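Long-range contacts in major capsid protein (Norovirus Hu/GI.7/TCH-060/USA/2003, PDB 4P25), which probably builds the norovirus capsid and, through its protruding P domain, binds the Lewis Y histo-blood group antigen: residues 28-33 with 278-283; 204-209 with 218-223. All coordinates share one frame; numbering follows the deposited sequence.

From the N terminus, the chain first reaches strand 29-31, whose partner in interaction 1, the loop 278-283, lies near the C terminus; that contact therefore closes a loop of 244 residues. Interaction 2 falls wholly within this span, a hairpin closed after only eight intervening residues, so the two nest and do not cross. Their centres lie 10 Å apart, and they meet through strand 201-208, which pairs with strand 29-31 along one side and with strand 218-221 along the other. Packing continues across the junction, with Met30 CG 3.7 Å from Phe205 CE1. Interaction 1 fastens the loop before strand 285-292 to the edge strand 29-31; interaction 2 joins strands 201-208 and 218-221 of the same sheet.

Interaction 1: 28-33 with 278-283; sequences NKMTVS and QNLPTN
At the edge of an antiparallel sheet of the P domain, probably in its P1 subdomain, strand 29-31 meets the loop 278-283: Lys29 touches Gln278 and Thr282, Thr31 touches Gln278, and the Met30 side chain meets Leu280. The strand's other edge carries a classic beta bulge, Asn28 and Lys29 both facing Met206. Backbone contact with the loop is by CA-H...O: Gln278 CA stands 3.0 Å from Met30 O, with an angle of 125° at the hydrogen. Gln278 folds at chi2 (-93°), which turns its amide obliquely across Thr31, Gln278 OE1 3.7 Å from Thr31 OG1; buried here, OE1 has no hydrogen-bond partner in the model. At the other end, the methyl CG2 of Thr282 presses on Asn28 O at 3.1 Å, while its OG1 reaches the same carbonyl through a water 2.7 Å from OG1. A second water accepts from Met30 N at 2.9 Å and gives only a weak bond to Leu280 O. The Met30 chain, bent at chi3 (-78°), brings CE to within 4.0 Å of Leu280 CD1. Both side chains pack on Tyr247 of strand 242-248 and Phe259 of strand 255-262, while the backbone of strand 29-31 pairs with strand 201-208.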
loop_
_atom_site.group_PDB
_atom_site.type_symbol
_atom_site.label_atom_id
_atom_site.label_comp_id
_atom_site.label_asym_id
_atom_site.label_seq_id
_atom_site.Cartn_x
_atom_site.Cartn_y
_atom_site.Cartn_z
ATOM N N ASN A 28 5.965 8.448 -9.416
ATOM C CA ASN A 28 7.146 8.578 -10.254
ATOM C C ASN A 28 7.506 10.031 -10.539
ATOM O O ASN A 28 8.678 10.364 -10.701
ATOM C CB ASN A 28 6.896 7.844 -11.582
ATOM C CG ASN A 28 7.946 8.146 -12.629
ATOM O OD1 ASN A 28 7.726 8.954 -13.535
ATOM N ND2 ASN A 28 9.091 7.487 -12.522
ATOM N N LYS A 29 6.491 10.893 -10.603
ATOM C CA LYS A 29 6.695 12.307 -10.910
ATOM C C LYS A 29 5.419 13.096 -10.684
ATOM O O LYS A 29 4.342 12.521 -10.509
ATOM C CB LYS A 29 7.137 12.490 -12.367
ATOM C CG LYS A 29 6.066 12.131 -13.389
ATOM C CD LYS A 29 6.617 12.138 -14.810
ATOM C CE LYS A 29 6.503 13.506 -15.464
ATOM N NZ LYS A 29 7.074 13.494 -16.843
ATOM N N MET A 30 5.555 14.421 -10.675
ATOM C CA MET A 30 4.422 15.337 -10.688
ATOM C C MET A 30 4.265 15.888 -12.084
ATOM O O MET A 30 5.215 15.900 -12.863
ATOM C CB MET A 30 4.692 16.531 -9.776
ATOM C CG MET A 30 4.631 16.251 -8.306
ATOM S SD MET A 30 5.155 17.693 -7.355
ATOM C CE MET A 30 6.938 17.611 -7.516
ATOM N N THR A 31 3.070 16.371 -12.400
ATOM C CA THR A 31 2.881 17.113 -13.637
ATOM C C THR A 31 1.647 17.995 -13.529
ATOM O O THR A 31 0.861 17.867 -12.586
ATOM C CB THR A 31 2.757 16.167 -14.853
ATOM O OG1 THR A 31 2.940 16.917 -16.064
ATOM C CG2 THR A 31 1.397 15.469 -14.873
ATOM N N VAL A 32 1.497 18.909 -14.480
ATOM C CA VAL A 32 0.249 19.637 -14.638
ATOM C C VAL A 32 -0.400 19.113 -15.911
ATOM O O VAL A 32 0.286 18.554 -16.769
ATOM C CB VAL A 32 0.481 21.157 -14.720
ATOM C CG1 VAL A 32 0.930 21.695 -13.364
ATOM C CG2 VAL A 32 1.508 21.488 -15.799
ATOM N N SER A 33 -1.714 19.260 -16.034
ATOM C CA SER A 33 -2.395 18.767 -17.227
ATOM C C SER A 33 -2.062 19.627 -18.442
ATOM O O SER A 33 -1.793 20.825 -18.307
ATOM C CB SER A 33 -3.909 18.670 -17.003
ATOM O OG SER A 33 -4.462 19.897 -16.566
ATOM N N GLN A 278 6.786 18.892 -13.274
ATOM C CA GLN A 278 7.393 17.738 -13.945
ATOM C C GLN A 278 8.897 17.912 -14.140
ATOM O O GLN A 278 9.614 16.942 -14.407
ATOM C CB GLN A 278 6.707 17.455 -15.285
ATOM C CG GLN A 278 6.776 18.599 -16.287
ATOM C CD GLN A 278 5.570 19.519 -16.214
ATOM O OE1 GLN A 278 5.057 19.806 -15.132
ATOM N NE2 GLN A 278 5.108 19.983 -17.370
ATOM N N ASN A 279 9.368 19.149 -13.998
ATOM C CA ASN A 279 10.792 19.457 -14.124
ATOM C C ASN A 279 11.550 19.485 -12.800
ATOM O O ASN A 279 12.752 19.748 -12.769
ATOM C CB ASN A 279 10.977 20.780 -14.867
ATOM C CG ASN A 279 10.619 20.669 -16.331
ATOM O OD1 ASN A 279 10.676 19.582 -16.909
ATOM N ND2 ASN A 279 10.250 21.788 -16.942
ATOM N N LEU A 280 10.839 19.216 -11.711
ATOM C CA LEU A 280 11.444 19.121 -10.389
ATOM C C LEU A 280 11.916 17.706 -10.115
ATOM O O LEU A 280 11.349 16.748 -10.648
ATOM C CB LEU A 280 10.425 19.502 -9.319
ATOM C CG LEU A 280 9.905 20.932 -9.368
ATOM C CD1 LEU A 280 8.819 21.092 -8.323
ATOM C CD2 LEU A 280 11.040 21.917 -9.146
ATOM N N PRO A 281 12.952 17.567 -9.269
ATOM C CA PRO A 281 13.383 16.245 -8.807
ATOM C C PRO A 281 12.223 15.560 -8.110
ATOM O O PRO A 281 11.354 16.231 -7.550
ATOM C CB PRO A 281 14.480 16.564 -7.789
ATOM C CG PRO A 281 14.945 17.933 -8.136
ATOM C CD PRO A 281 13.752 18.653 -8.672
ATOM N N THR A 282 12.218 14.235 -8.130
ATOM C CA THR A 282 11.077 13.477 -7.650
ATOM C C THR A 282 11.312 12.920 -6.250
ATOM O O THR A 282 10.537 12.100 -5.757
ATOM C CB THR A 282 10.745 12.345 -8.628
ATOM O OG1 THR A 282 11.917 11.553 -8.847
ATOM C CG2 THR A 282 10.304 12.930 -9.959
ATOM N N ASN A 283 12.374 13.389 -5.604
ATOM C CA ASN A 283 12.730 12.905 -4.275
ATOM C C ASN A 283 12.605 13.972 -3.190
ATOM O O ASN A 283 13.169 13.831 -2.109
ATOM C CB ASN A 283 14.153 12.343 -4.278
ATOM C CG ASN A 283 15.208 13.420 -4.464
ATOM O OD1 ASN A 283 14.952 14.465 -5.072
ATOM N ND2 ASN A 283 16.406 13.170 -3.945
HETATM O O HOH W 1 11.015 9.530 -10.402
HETATM O O HOH W 2 8.183 15.736 -10.783
#

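Interaction 2: 204-209 with 218-223; sequences YFMSDF and QVPCTL
Met206 curls over Pro220, and Gln218 closes one side of the curl. All three torsions of Met206 lie near -60°, so the chain doubles back and sets SD over one face of the proline ring, toward its CA-CB side, 3.6 Å from Pro220 CB. Its methyl CE caps the same face, 3.7 Å from Pro220 N, and also touches Gln218 CB. Gln218 runs across Met206 at about a right angle, extended beyond CG, and its OE1 lies 3.4 Å from Met206 CB. The other end of that amide, NE2, donates to Asp208 OD1 (3.1 Å, 155° at the hydrogen), approaching from above the carboxylate plane; NE2 also bonds Asn28 OD1.

The segments are the arms of an antiparallel beta hairpin, whose connecting loop carries Val212 and Ser213 of the glycan pocket. Phe205 with Cys221 and Ser207 with Val219 are hydrogen-bonded pairs, each with two backbone bonds; the straightest, Phe205 N to Cys221 O, makes 174° at the hydrogen. Pro220 sits opposite Met206 in a non-hydrogen-bonded pair, where the ladder asks for no N-H from it.

On the face bearing Phe205 and Cys221, the sulfur SG rests 3.9 Å from Phe205 CB. Further out, the Phe205 ring turns an edge to Thr222 O, which lies in the ring plane 3.6 Å from CE2. Tyr204 and Thr222 run side by side, the methyl CG2 of Thr222 touching the ring of Tyr204 at CE1, 3.6 Å away; Trp174 meets this tyrosine edge-to-face. Near the hairpin turn, Val219 CG2 lies alongside Phe209, 3.8 Å from its CB, while Asp208 packs on Val116 of the second subunit.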
loop_
_atom_site.group_PDB
_atom_site.type_symbol
_atom_site.label_atom_id
_atom_site.label_comp_id
_atom_site.label_asym_id
_atom_site.label_seq_id
_atom_site.Cartn_x
_atom_site.Cartn_y
_atom_site.Cartn_z
ATOM N N TYR A 204 -0.768 16.933 -10.434
ATOM C CA TYR A 204 -1.107 15.522 -10.534
ATOM C C TYR A 204 0.113 14.676 -10.253
ATOM O O TYR A 204 1.205 14.950 -10.749
ATOM C CB TYR A 204 -1.684 15.197 -11.912
ATOM C CG TYR A 204 -2.956 15.958 -12.177
ATOM C CD1 TYR A 204 -4.169 15.504 -11.685
ATOM C CD2 TYR A 204 -2.938 17.153 -12.886
ATOM C CE1 TYR A 204 -5.333 16.206 -11.905
ATOM C CE2 TYR A 204 -4.103 17.865 -13.113
ATOM C CZ TYR A 204 -5.294 17.385 -12.617
ATOM O OH TYR A 204 -6.460 18.079 -12.830
ATOM N N PHE A 205 -0.088 13.649 -9.437
ATOM C CA PHE A 205 0.977 12.742 -9.055
ATOM C C PHE A 205 0.843 11.485 -9.898
ATOM O O PHE A 205 -0.205 10.826 -9.885
ATOM C CB PHE A 205 0.885 12.469 -7.552
ATOM C CG PHE A 205 0.962 13.727 -6.726
ATOM C CD1 PHE A 205 2.191 14.265 -6.377
ATOM C CD2 PHE A 205 -0.193 14.398 -6.342
ATOM C CE1 PHE A 205 2.271 15.443 -5.635
ATOM C CE2 PHE A 205 -0.121 15.574 -5.601
ATOM C CZ PHE A 205 1.111 16.097 -5.247
ATOM N N MET A 206 1.894 11.176 -10.656
ATOM C CA MET A 206 1.833 10.172 -11.713
ATOM C C MET A 206 2.546 8.876 -11.339
ATOM O O MET A 206 3.598 8.903 -10.698
ATOM C CB MET A 206 2.471 10.716 -13.000
ATOM C CG MET A 206 1.962 12.089 -13.448
ATOM S SD MET A 206 0.177 12.191 -13.679
ATOM C CE MET A 206 -0.081 11.018 -15.011
ATOM N N SER A 207 1.984 7.747 -11.768
ATOM C CA SER A 207 2.611 6.446 -11.564
ATOM C C SER A 207 2.647 5.622 -12.839
ATOM O O SER A 207 1.681 5.606 -13.603
ATOM C CB SER A 207 1.854 5.638 -10.502
ATOM O OG SER A 207 1.966 6.233 -9.224
ATOM N N ASP A 208 3.758 4.926 -13.056
ATOM C CA ASP A 208 3.800 3.856 -14.042
ATOM C C ASP A 208 2.768 2.795 -13.675
ATOM O O ASP A 208 2.648 2.406 -12.511
ATOM C CB ASP A 208 5.181 3.203 -14.076
ATOM C CG ASP A 208 6.269 4.153 -14.519
ATOM O OD1 ASP A 208 6.009 4.977 -15.420
ATOM O OD2 ASP A 208 7.387 4.066 -13.969
ATOM N N PHE A 209 2.026 2.329 -14.673
ATOM C CA PHE A 209 1.028 1.293 -14.472
ATOM C C PHE A 209 0.716 0.702 -15.836
ATOM O O PHE A 209 0.749 1.419 -16.837
ATOM C CB PHE A 209 -0.237 1.873 -13.829
ATOM C CG PHE A 209 -1.176 0.826 -13.297
ATOM C CD1 PHE A 209 -0.923 0.208 -12.088
ATOM C CD2 PHE A 209 -2.304 0.459 -14.012
ATOM C CE1 PHE A 209 -1.777 -0.763 -11.596
ATOM C CE2 PHE A 209 -3.163 -0.509 -13.523
ATOM C CZ PHE A 209 -2.895 -1.121 -12.314
ATOM N N GLN A 218 0.780 6.426 -17.837
ATOM C CA GLN A 218 0.813 6.761 -16.413
ATOM C C GLN A 218 -0.556 7.144 -15.861
ATOM O O GLN A 218 -1.369 7.769 -16.547
ATOM C CB GLN A 218 1.816 7.885 -16.124
ATOM C CG GLN A 218 3.273 7.493 -16.337
ATOM C CD GLN A 218 4.243 8.454 -15.667
ATOM O OE1 GLN A 218 4.118 9.677 -15.790
ATOM N NE2 GLN A 218 5.220 7.904 -14.956
ATOM N N VAL A 219 -0.793 6.767 -14.607
ATOM C CA VAL A 219 -2.051 7.068 -13.930
ATOM C C VAL A 219 -1.889 8.279 -13.014
ATOM O O VAL A 219 -0.995 8.298 -12.165
ATOM C CB VAL A 219 -2.521 5.867 -13.086
ATOM C CG1 VAL A 219 -3.786 6.215 -12.306
ATOM C CG2 VAL A 219 -2.754 4.652 -13.976
ATOM N N PRO A 220 -2.748 9.295 -13.183
ATOM C CA PRO A 220 -2.692 10.468 -12.305
ATOM C C PRO A 220 -3.518 10.288 -11.038
ATOM O O PRO A 220 -4.499 9.546 -11.042
ATOM C CB PRO A 220 -3.340 11.556 -13.165
ATOM C CG PRO A 220 -4.387 10.793 -13.948
ATOM C CD PRO A 220 -3.764 9.443 -14.243
ATOM N N CYS A 221 -3.119 10.962 -9.966
ATOM C CA CYS A 221 -3.985 11.119 -8.804
ATOM C C CYS A 221 -3.745 12.511 -8.229
ATOM O O CYS A 221 -2.751 13.157 -8.564
ATOM C CB CYS A 221 -3.743 10.018 -7.759
ATOM S SG CYS A 221 -2.160 10.110 -6.881
ATOM N N THR A 222 -4.650 12.979 -7.378
ATOM C CA THR A 222 -4.529 14.336 -6.854
ATOM C C THR A 222 -3.990 14.441 -5.423
ATOM O O THR A 222 -3.626 15.526 -4.987
ATOM C CB THR A 222 -5.858 15.105 -6.979
ATOM O OG1 THR A 222 -6.929 14.274 -6.532
ATOM C CG2 THR A 222 -6.107 15.504 -8.433
ATOM N N LEU A 223 -3.954 13.325 -4.694
ATOM C CA LEU A 223 -3.234 13.263 -3.417
ATOM C C LEU A 223 -2.502 11.936 -3.305
ATOM O O LEU A 223 -3.091 10.886 -3.557
ATOM C CB LEU A 223 -4.178 13.387 -2.219
ATOM C CG LEU A 223 -4.788 14.739 -1.867
ATOM C CD1 LEU A 223 -5.813 14.552 -0.760
ATOM C CD2 LEU A 223 -3.715 15.721 -1.436
#